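Local coordinates for protein uncharacterized RNA methyltransferase pyrab10780 (Pyrococcus abyssi, PDB 2JJQ) that methylates the C5 carbon of uridine 54 in tRNA, taking the methyl group from S-adenosyl-L-methionine, at residues A[199-203]-A[275-279]; A[227-233]-A[245-251]. One frame throughout, in Å; residues are numbered along the deposited sequence.

Contact 1 (A[199-203]-A[275-279])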
ATOM      1  N   GLU A 199       7.193  -2.748  10.619  1.00 11.78           N
ATOM      2  CA  GLU A 199       7.999  -3.888  10.989  1.00 14.26           C
ATOM      3  C   GLU A 199       8.433  -4.723   9.807  1.00 13.96           C
ATOM      4  O   GLU A 199       7.755  -4.737   8.769  1.00 15.29           O
ATOM      5  CB  GLU A 199       7.327  -4.776  12.055  1.00 15.54           C
ATOM      6  CG  GLU A 199       6.323  -5.701  11.592  1.00 19.41           C
ATOM      7  CD  GLU A 199       5.721  -6.541  12.751  1.00 23.10           C
ATOM      8  OE1 GLU A 199       6.302  -6.602  13.872  1.00 21.50           O
ATOM      9  OE2 GLU A 199       4.644  -7.123  12.525  1.00 20.21           O
ATOM     10  N   GLY A 200       9.555  -5.392   9.966  1.00 12.55           N
ATOM     11  CA  GLY A 200      10.046  -6.296   8.911  1.00 13.10           C
ATOM     12  C   GLY A 200       9.484  -7.646   9.254  1.00 13.56           C
ATOM     13  O   GLY A 200       9.819  -8.234  10.323  1.00 15.88           O
ATOM     14  N   LYS A 201       8.615  -8.156   8.404  1.00 13.15           N
ATOM     15  CA  LYS A 201       7.999  -9.493   8.711  1.00 15.49           C
ATOM     16  C   LYS A 201       9.051 -10.608   8.710  1.00 16.47           C
ATOM     17  O   LYS A 201       8.921 -11.591   9.480  1.00 17.95           O
ATOM     18  CB  LYS A 201       6.883  -9.823   7.712  1.00 14.63           C
ATOM     19  CG  LYS A 201       5.770  -8.771   7.682  1.00 15.41           C
ATOM     20  CD  LYS A 201       5.104  -8.601   9.064  1.00 18.09           C
ATOM     21  CE  LYS A 201       4.087  -7.507   9.016  1.00 18.70           C
ATOM     22  NZ  LYS A 201       3.228  -7.516  10.204  1.00 18.06           N
ATOM     23  N   PHE A 202      10.101 -10.458   7.901  1.00 14.91           N
ATOM     24  CA  PHE A 202      11.100 -11.521   7.720  1.00 16.20           C
ATOM     25  C   PHE A 202      12.379 -11.291   8.533  1.00 17.06           C
ATOM     26  O   PHE A 202      13.294 -12.118   8.503  1.00 18.92           O
ATOM     27  CB  PHE A 202      11.421 -11.745   6.238  1.00 15.68           C
ATOM     28  CG  PHE A 202      10.196 -12.133   5.452  1.00 16.52           C
ATOM     29  CD1 PHE A 202       9.641 -13.400   5.623  1.00 16.64           C
ATOM     30  CD2 PHE A 202       9.549 -11.197   4.644  1.00 14.16           C
ATOM     31  CE1 PHE A 202       8.461 -13.735   4.926  1.00 18.94           C
ATOM     32  CE2 PHE A 202       8.399 -11.510   3.966  1.00 15.30           C
ATOM     33  CZ  PHE A 202       7.853 -12.781   4.125  1.00 15.62           C
ATOM     34  N   THR A 203      12.459 -10.151   9.218  1.00 15.87           N
ATOM     35  CA  THR A 203      13.621  -9.814  10.025  1.00 16.29           C
ATOM     36  C   THR A 203      13.259  -9.645  11.496  1.00 16.77           C
ATOM     37  O   THR A 203      14.156  -9.669  12.330  1.00 17.71           O
ATOM     38  CB  THR A 203      14.235  -8.454   9.628  1.00 15.64           C
ATOM     39  OG1 THR A 203      13.234  -7.447   9.804  1.00 15.49           O
ATOM     40  CG2 THR A 203      14.700  -8.468   8.184  1.00 15.09           C
ATOM     41  N   SER A 275       4.232  -7.531   3.118  1.00 11.36           N
ATOM     42  CA  SER A 275       5.569  -8.093   2.886  1.00 12.81           C
ATOM     43  C   SER A 275       5.456  -9.460   2.236  1.00 12.96           C
ATOM     44  O   SER A 275       6.332  -9.847   1.443  1.00 12.73           O
ATOM     45  CB  SER A 275       6.357  -8.201   4.195  1.00 13.64           C
ATOM     46  OG  SER A 275       6.609  -6.889   4.697  1.00 13.10           O
ATOM     47  N   TYR A 276       4.392 -10.202   2.564  1.00 12.83           N
ATOM     48  CA  TYR A 276       4.319 -11.623   2.123  1.00 13.94           C
ATOM     49  C   TYR A 276       4.100 -11.708   0.655  1.00 14.55           C
ATOM     50  O   TYR A 276       4.799 -12.442  -0.062  1.00 14.03           O
ATOM     51  CB  TYR A 276       3.219 -12.352   2.873  1.00 14.18           C
ATOM     52  CG  TYR A 276       3.640 -12.573   4.313  1.00 17.63           C
ATOM     53  CD1 TYR A 276       4.409 -13.675   4.662  1.00 21.39           C
ATOM     54  CD2 TYR A 276       3.351 -11.624   5.301  1.00 18.89           C
ATOM     55  CE1 TYR A 276       4.847 -13.866   5.992  1.00 22.57           C
ATOM     56  CE2 TYR A 276       3.774 -11.818   6.625  1.00 21.75           C
ATOM     57  CZ  TYR A 276       4.525 -12.929   6.947  1.00 23.84           C
ATOM     58  OH  TYR A 276       4.926 -13.145   8.260  1.00 26.31           O
ATOM     59  N   GLN A 277       3.172 -10.886   0.186  1.00 14.20           N
ATOM     60  CA  GLN A 277       2.926 -10.816  -1.272  1.00 13.93           C
ATOM     61  C   GLN A 277       4.045 -10.115  -1.976  1.00 12.67           C
ATOM     62  O   GLN A 277       4.239 -10.331  -3.172  1.00 11.87           O
ATOM     63  CB  GLN A 277       1.777  -9.941  -1.585  1.00 17.34           C
ATOM     64  CG  GLN A 277       0.531 -10.543  -1.829  1.00 22.46           C
ATOM     65  CD  GLN A 277       0.403 -11.652  -2.906  1.00 16.63           C
ATOM     66  OE1 GLN A 277       1.351 -12.297  -3.432  1.00 16.98           O
ATOM     67  NE2 GLN A 277      -0.848 -11.948  -3.117  1.00 14.61           N
ATOM     68  N   ALA A 278       4.728  -9.199  -1.281  1.00 11.67           N
ATOM     69  CA  ALA A 278       5.832  -8.479  -1.924  1.00 11.54           C
ATOM     70  C   ALA A 278       6.848  -9.512  -2.414  1.00 10.74           C
ATOM     71  O   ALA A 278       7.516  -9.284  -3.404  1.00 10.27           O
ATOM     72  CB  ALA A 278       6.461  -7.523  -0.937  1.00 12.11           C
ATOM     73  N   VAL A 279       7.017 -10.602  -1.661  1.00 11.20           N
ATOM     74  CA  VAL A 279       7.963 -11.659  -2.047  1.00 10.09           C
ATOM     75  C   VAL A 279       7.481 -12.216  -3.401  1.00 11.06           C
ATOM     76  O   VAL A 279       8.286 -12.388  -4.329  1.00 10.62           O
ATOM     77  CB  VAL A 279       8.071 -12.757  -0.980  1.00 12.08           C
ATOM     78  CG1 VAL A 279       8.881 -13.943  -1.507  1.00 13.00           C
ATOM     79  CG2 VAL A 279       8.733 -12.160   0.303  1.00 10.49           C
TER

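Contact 2 (A[227-233]-A[245-251])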
ATOM      1  N   ASP A 227      13.492  -1.994  17.899  1.00 14.99           N
ATOM      2  CA  ASP A 227      14.808  -1.728  17.319  1.00 15.69           C
ATOM      3  C   ASP A 227      15.065  -0.269  16.969  1.00 14.96           C
ATOM      4  O   ASP A 227      16.211   0.190  17.002  1.00 15.84           O
ATOM      5  CB  ASP A 227      14.925  -2.532  16.033  1.00 15.30           C
ATOM      6  CG  ASP A 227      14.588  -3.997  16.265  1.00 17.61           C
ATOM      7  OD1 ASP A 227      15.560  -4.782  16.309  1.00 22.79           O
ATOM      8  OD2 ASP A 227      13.387  -4.317  16.448  1.00 19.19           O
ATOM      9  N   SER A 228      14.023   0.455  16.566  1.00 13.71           N
ATOM     10  CA  SER A 228      14.196   1.869  16.164  1.00 13.04           C
ATOM     11  C   SER A 228      13.015   2.667  16.761  1.00 13.72           C
ATOM     12  O   SER A 228      11.852   2.209  16.652  1.00 13.18           O
ATOM     13  CB  SER A 228      14.201   1.970  14.611  1.00 11.46           C
ATOM     14  OG  SER A 228      14.264   3.320  14.172  1.00 14.10           O
ATOM     15  N   ILE A 229      13.290   3.795  17.442  1.00 13.44           N
ATOM     16  CA  ILE A 229      12.263   4.727  17.881  1.00 14.20           C
ATOM     17  C   ILE A 229      12.582   6.080  17.242  1.00 13.82           C
ATOM     18  O   ILE A 229      13.699   6.556  17.328  1.00 12.39           O
ATOM     19  CB  ILE A 229      12.250   4.914  19.394  1.00 15.03           C
ATOM     20  CG1 ILE A 229      12.031   3.573  20.096  1.00 15.84           C
ATOM     21  CG2 ILE A 229      11.183   5.989  19.745  1.00 15.06           C
ATOM     22  CD1 ILE A 229      12.544   3.580  21.561  1.00 15.60           C
ATOM     23  N   TYR A 230      11.613   6.681  16.569  1.00 13.28           N
ATOM     24  CA  TYR A 230      11.793   7.953  15.921  1.00 13.09           C
ATOM     25  C   TYR A 230      10.806   8.948  16.516  1.00 15.28           C
ATOM     26  O   TYR A 230       9.690   8.559  16.938  1.00 15.93           O
ATOM     27  CB  TYR A 230      11.463   7.833  14.445  1.00 15.49           C
ATOM     28  CG  TYR A 230      12.685   7.635  13.572  1.00 11.63           C
ATOM     29  CD1 TYR A 230      13.314   8.740  12.954  1.00 12.33           C
ATOM     30  CD2 TYR A 230      13.198   6.383  13.360  1.00 12.33           C
ATOM     31  CE1 TYR A 230      14.404   8.592  12.152  1.00 11.89           C
ATOM     32  CE2 TYR A 230      14.310   6.210  12.538  1.00 12.56           C
ATOM     33  CZ  TYR A 230      14.900   7.318  11.910  1.00 10.09           C
ATOM     34  OH  TYR A 230      16.017   7.139  11.085  1.00 11.08           O
ATOM     35  N   TRP A 231      11.244  10.203  16.568  1.00 14.48           N
ATOM     36  CA  TRP A 231      10.392  11.340  16.835  1.00 14.62           C
ATOM     37  C   TRP A 231      10.443  12.249  15.609  1.00 14.70           C
ATOM     38  O   TRP A 231      11.524  12.670  15.213  1.00 15.07           O
ATOM     39  CB  TRP A 231      10.907  12.088  18.072  1.00 13.41           C
ATOM     40  CG  TRP A 231      10.186  13.371  18.347  1.00 15.15           C
ATOM     41  CD1 TRP A 231       8.890  13.722  17.991  1.00 13.64           C
ATOM     42  CD2 TRP A 231      10.732  14.490  19.032  1.00 17.40           C
ATOM     43  NE1 TRP A 231       8.610  15.010  18.447  1.00 17.96           N
ATOM     44  CE2 TRP A 231       9.730  15.506  19.072  1.00 18.21           C
ATOM     45  CE3 TRP A 231      11.959  14.715  19.682  1.00 18.96           C
ATOM     46  CZ2 TRP A 231       9.934  16.730  19.732  1.00 19.69           C
ATOM     47  CZ3 TRP A 231      12.172  15.951  20.298  1.00 21.70           C
ATOM     48  CH2 TRP A 231      11.168  16.939  20.314  1.00 21.02           C
ATOM     49  N   SER A 232       9.282  12.537  15.009  1.00 14.20           N
ATOM     50  CA  SER A 232       9.171  13.388  13.840  1.00 16.19           C
ATOM     51  C   SER A 232       8.212  14.522  14.208  1.00 16.63           C
ATOM     52  O   SER A 232       7.259  14.311  14.922  1.00 17.19           O
ATOM     53  CB  SER A 232       8.591  12.641  12.645  1.00 15.67           C
ATOM     54  OG  SER A 232       9.398  11.518  12.294  1.00 16.64           O
ATOM     55  N   VAL A 233       8.476  15.705  13.690  1.00 18.51           N
ATOM     56  CA  VAL A 233       7.663  16.878  13.984  1.00 18.66           C
ATOM     57  C   VAL A 233       7.037  17.342  12.682  1.00 20.01           C
ATOM     58  O   VAL A 233       7.724  17.709  11.715  1.00 19.97           O
ATOM     59  CB  VAL A 233       8.456  18.010  14.635  1.00 17.95           C
ATOM     60  CG1 VAL A 233       7.564  19.247  14.770  1.00 17.80           C
ATOM     61  CG2 VAL A 233       8.956  17.585  15.989  1.00 18.37           C
ATOM     62  N   ILE A 245      12.310  14.648  10.612  1.00 16.21           N
ATOM     63  CA  ILE A 245      12.990  13.819  11.553  1.00 15.86           C
ATOM     64  C   ILE A 245      13.662  14.693  12.619  1.00 16.17           C
ATOM     65  O   ILE A 245      14.514  15.524  12.295  1.00 16.94           O
ATOM     66  CB  ILE A 245      14.076  12.997  10.828  1.00 15.64           C
ATOM     67  CG1 ILE A 245      13.404  12.090   9.770  1.00 17.01           C
ATOM     68  CG2 ILE A 245      14.919  12.239  11.845  1.00 18.08           C
ATOM     69  CD1 ILE A 245      12.346  11.139  10.344  1.00 18.29           C
ATOM     70  N   GLU A 246      13.285  14.478  13.864  1.00 16.40           N
ATOM     71  CA  GLU A 246      13.853  15.214  14.966  1.00 17.53           C
ATOM     72  C   GLU A 246      14.900  14.399  15.729  1.00 16.22           C
ATOM     73  O   GLU A 246      15.957  14.931  16.119  1.00 17.88           O
ATOM     74  CB  GLU A 246      12.722  15.685  15.860  1.00 18.52           C
ATOM     75  CG  GLU A 246      13.132  16.479  17.085  1.00 24.02           C
ATOM     76  CD  GLU A 246      13.697  17.855  16.758  1.00 29.06           C
ATOM     77  OE1 GLU A 246      13.505  18.333  15.626  1.00 27.70           O
ATOM     78  OE2 GLU A 246      14.327  18.442  17.669  1.00 32.42           O
ATOM     79  N   ARG A 247      14.590  13.145  16.026  1.00 15.34           N
ATOM     80  CA  ARG A 247      15.540  12.296  16.782  1.00 15.01           C
ATOM     81  C   ARG A 247      15.147  10.860  16.554  1.00 15.20           C
ATOM     82  O   ARG A 247      13.959  10.577  16.323  1.00 13.45           O
ATOM     83  CB  ARG A 247      15.414  12.634  18.296  1.00 13.74           C
ATOM     84  CG  ARG A 247      16.535  11.961  19.170  1.00 16.85           C
ATOM     85  CD  ARG A 247      16.736  12.823  20.450  1.00 16.72           C
ATOM     86  NE  ARG A 247      17.690  12.151  21.350  1.00 20.71           N
ATOM     87  CZ  ARG A 247      18.021  12.642  22.545  1.00 19.83           C
ATOM     88  NH1 ARG A 247      17.481  13.794  22.951  1.00 15.97           N
ATOM     89  NH2 ARG A 247      18.870  11.996  23.313  1.00 21.19           N
ATOM     90  N   PHE A 248      16.137   9.969  16.603  1.00 14.04           N
ATOM     91  CA  PHE A 248      15.877   8.548  16.728  1.00 14.37           C
ATOM     92  C   PHE A 248      16.781   7.949  17.795  1.00 14.09           C
ATOM     93  O   PHE A 248      17.849   8.513  18.104  1.00 15.06           O
ATOM     94  CB  PHE A 248      16.056   7.842  15.335  1.00 12.88           C
ATOM     95  CG  PHE A 248      17.503   7.792  14.827  1.00 14.26           C
ATOM     96  CD1 PHE A 248      17.993   8.776  13.960  1.00 14.05           C
ATOM     97  CD2 PHE A 248      18.329   6.754  15.189  1.00 15.07           C
ATOM     98  CE1 PHE A 248      19.335   8.725  13.487  1.00 13.29           C
ATOM     99  CE2 PHE A 248      19.652   6.660  14.693  1.00 11.86           C
ATOM    100  CZ  PHE A 248      20.136   7.681  13.843  1.00 12.45           C
ATOM    101  N   TRP A 249      16.332   6.843  18.363  1.00 13.31           N
ATOM    102  CA  TRP A 249      17.021   6.039  19.349  1.00 13.42           C
ATOM    103  C   TRP A 249      17.085   4.627  18.745  1.00 14.14           C
ATOM    104  O   TRP A 249      16.107   4.152  18.107  1.00 15.60           O
ATOM    105  CB  TRP A 249      16.240   6.010  20.688  1.00 13.39           C
ATOM    106  CG  TRP A 249      16.098   7.352  21.391  1.00 15.54           C
ATOM    107  CD1 TRP A 249      16.814   7.781  22.478  1.00 18.61           C
ATOM    108  CD2 TRP A 249      15.130   8.395  21.112  1.00 17.62           C
ATOM    109  NE1 TRP A 249      16.395   9.037  22.853  1.00 18.21           N
ATOM    110  CE2 TRP A 249      15.352   9.430  22.046  1.00 18.09           C
ATOM    111  CE3 TRP A 249      14.077   8.527  20.187  1.00 15.57           C
ATOM    112  CZ2 TRP A 249      14.588  10.604  22.075  1.00 18.14           C
ATOM    113  CZ3 TRP A 249      13.327   9.745  20.183  1.00 17.57           C
ATOM    114  CH2 TRP A 249      13.587  10.752  21.136  1.00 19.12           C
ATOM    115  N   GLY A 250      18.219   3.964  18.888  1.00 13.84           N
ATOM    116  CA  GLY A 250      18.387   2.632  18.307  1.00 13.15           C
ATOM    117  C   GLY A 250      18.775   2.768  16.855  1.00 14.57           C
ATOM    118  O   GLY A 250      19.544   3.658  16.496  1.00 15.12           O
ATOM    119  N   LYS A 251      18.260   1.879  16.002  1.00 14.26           N
ATOM    120  CA  LYS A 251      18.730   1.819  14.624  1.00 15.43           C
ATOM    121  C   LYS A 251      18.192   2.968  13.781  1.00 13.82           C
ATOM    122  O   LYS A 251      17.023   3.365  13.914  1.00 13.85           O
ATOM    123  CB  LYS A 251      18.298   0.494  13.969  1.00 16.08           C
ATOM    124  CG  LYS A 251      18.904  -0.740  14.582  1.00 19.14           C
ATOM    125  CD  LYS A 251      18.469  -2.016  13.858  1.00 25.59           C
ATOM    126  CE  LYS A 251      18.488  -3.223  14.834  1.00 30.01           C
ATOM    127  NZ  LYS A 251      19.062  -4.485  14.262  1.00 33.64           N
TER

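Contact 1 (A[199-203]-A[275-279])
S275, in the first turn of helix 275-288, meets the loop 199-203 through the aliphatic part of K201: its CB lies 3.6 Å from K201 CG. The short side chain lets the lysine come this close, and its hydroxyl suits a buried place because E256 and N129 bond to it. The carbonyl of S275 also takes part, its O lying near the plane of the F202 ring at the edge, 3.7 Å from CE2. Next along the helix, Y276 provides the broad apolar surface. F202 turns its edge toward the tyrosine face in a T-shaped pair, with centroids 5.0 Å apart and planes at 63°; the closest atoms are F202 CZ and Y276 CD1, at 3.6 Å. On the K201 side, Y276 CE2 is 3.8 Å from CG of the lysine. That chain bends at chi2 (-59°), which carries its amine away from the helix to a salt bridge within the loop, NZ to E199 OE2 at 2.7 Å; the carbonyls of G126 and R128 also take it. One turn on, V279 presents CG2 to F202 CE2 at 3.7 Å. The main-chain N-H groups of K201 and F202 bond to the carboxylate of E256, in strand 254-258. A strand-connecting turn of the five-stranded sheet thus packs on the opening turn of a helix from the methyltransferase family region, near Q272, which binds S-adenosyl-L-methionine.

Contact 2 (A[227-233]-A[245-251])
E246 sends its CG away from its own N-H (chi1 180°), which sets that carbon over the six-membered ring of W231; a bend at chi2 then turns the carboxylate. F248 takes the cramped rotamer between N and C (chi1 69°), which swings its own ring outward and leaves CB over Y230. Both contacts belong to a beta hairpin whose antiparallel strands, 228-233 and 244-250, carry a classic bulge: E246 and R247 both face W231. W231 O accepts from both their N-H groups, E246 N at 2.9 Å and R247 N at 3.2 Å. Away from the bulge, I229 and W249 form a hydrogen-bonded pair, with W249 N to I229 O at 2.8 Å. On one face, the indole of W249 is long enough to reach from I229 CG2 to W231 CB; the W231 indole N-H is taken by T212 on the adjacent strand. On the other, Y230 packs against I245 CD1, its hydroxyl bonding to E252 O, and its flat ring gives F248 a face to rest on. At the open end, G250 has a positive phi and comes too near D227 O to leave room for a side chain. There S228 OG donates to K251 O at 2.8 Å. Over the tyrosine, F248 CB stands 3.5 Å from the Y230 ring centroid, only 4° off the normal.

Both strands of contact 2 lie in the sequence between the two segments of contact 1: after 199-203 come strand 206-212, the hairpin strands, then 254-258 and 261-265, and finally helix 275-288. The centres lie 22 Å apart and the nearest atoms about 6 Å, without touching. Both adjoin the same five-stranded mixed sheet: contact 2 is its last strand pair, with 244-250 outermost, and contact 1 involves the loop between 192-199 and 206-212. Strand 254-258 borders both, through E256 and I254. Contact 1 probably ties this sheet to the catalytic domain; the tRNA site is probably formed where the TRAM-like, iron-sulfur and catalytic regions meet. Contact 2 lies away from the annotated sites.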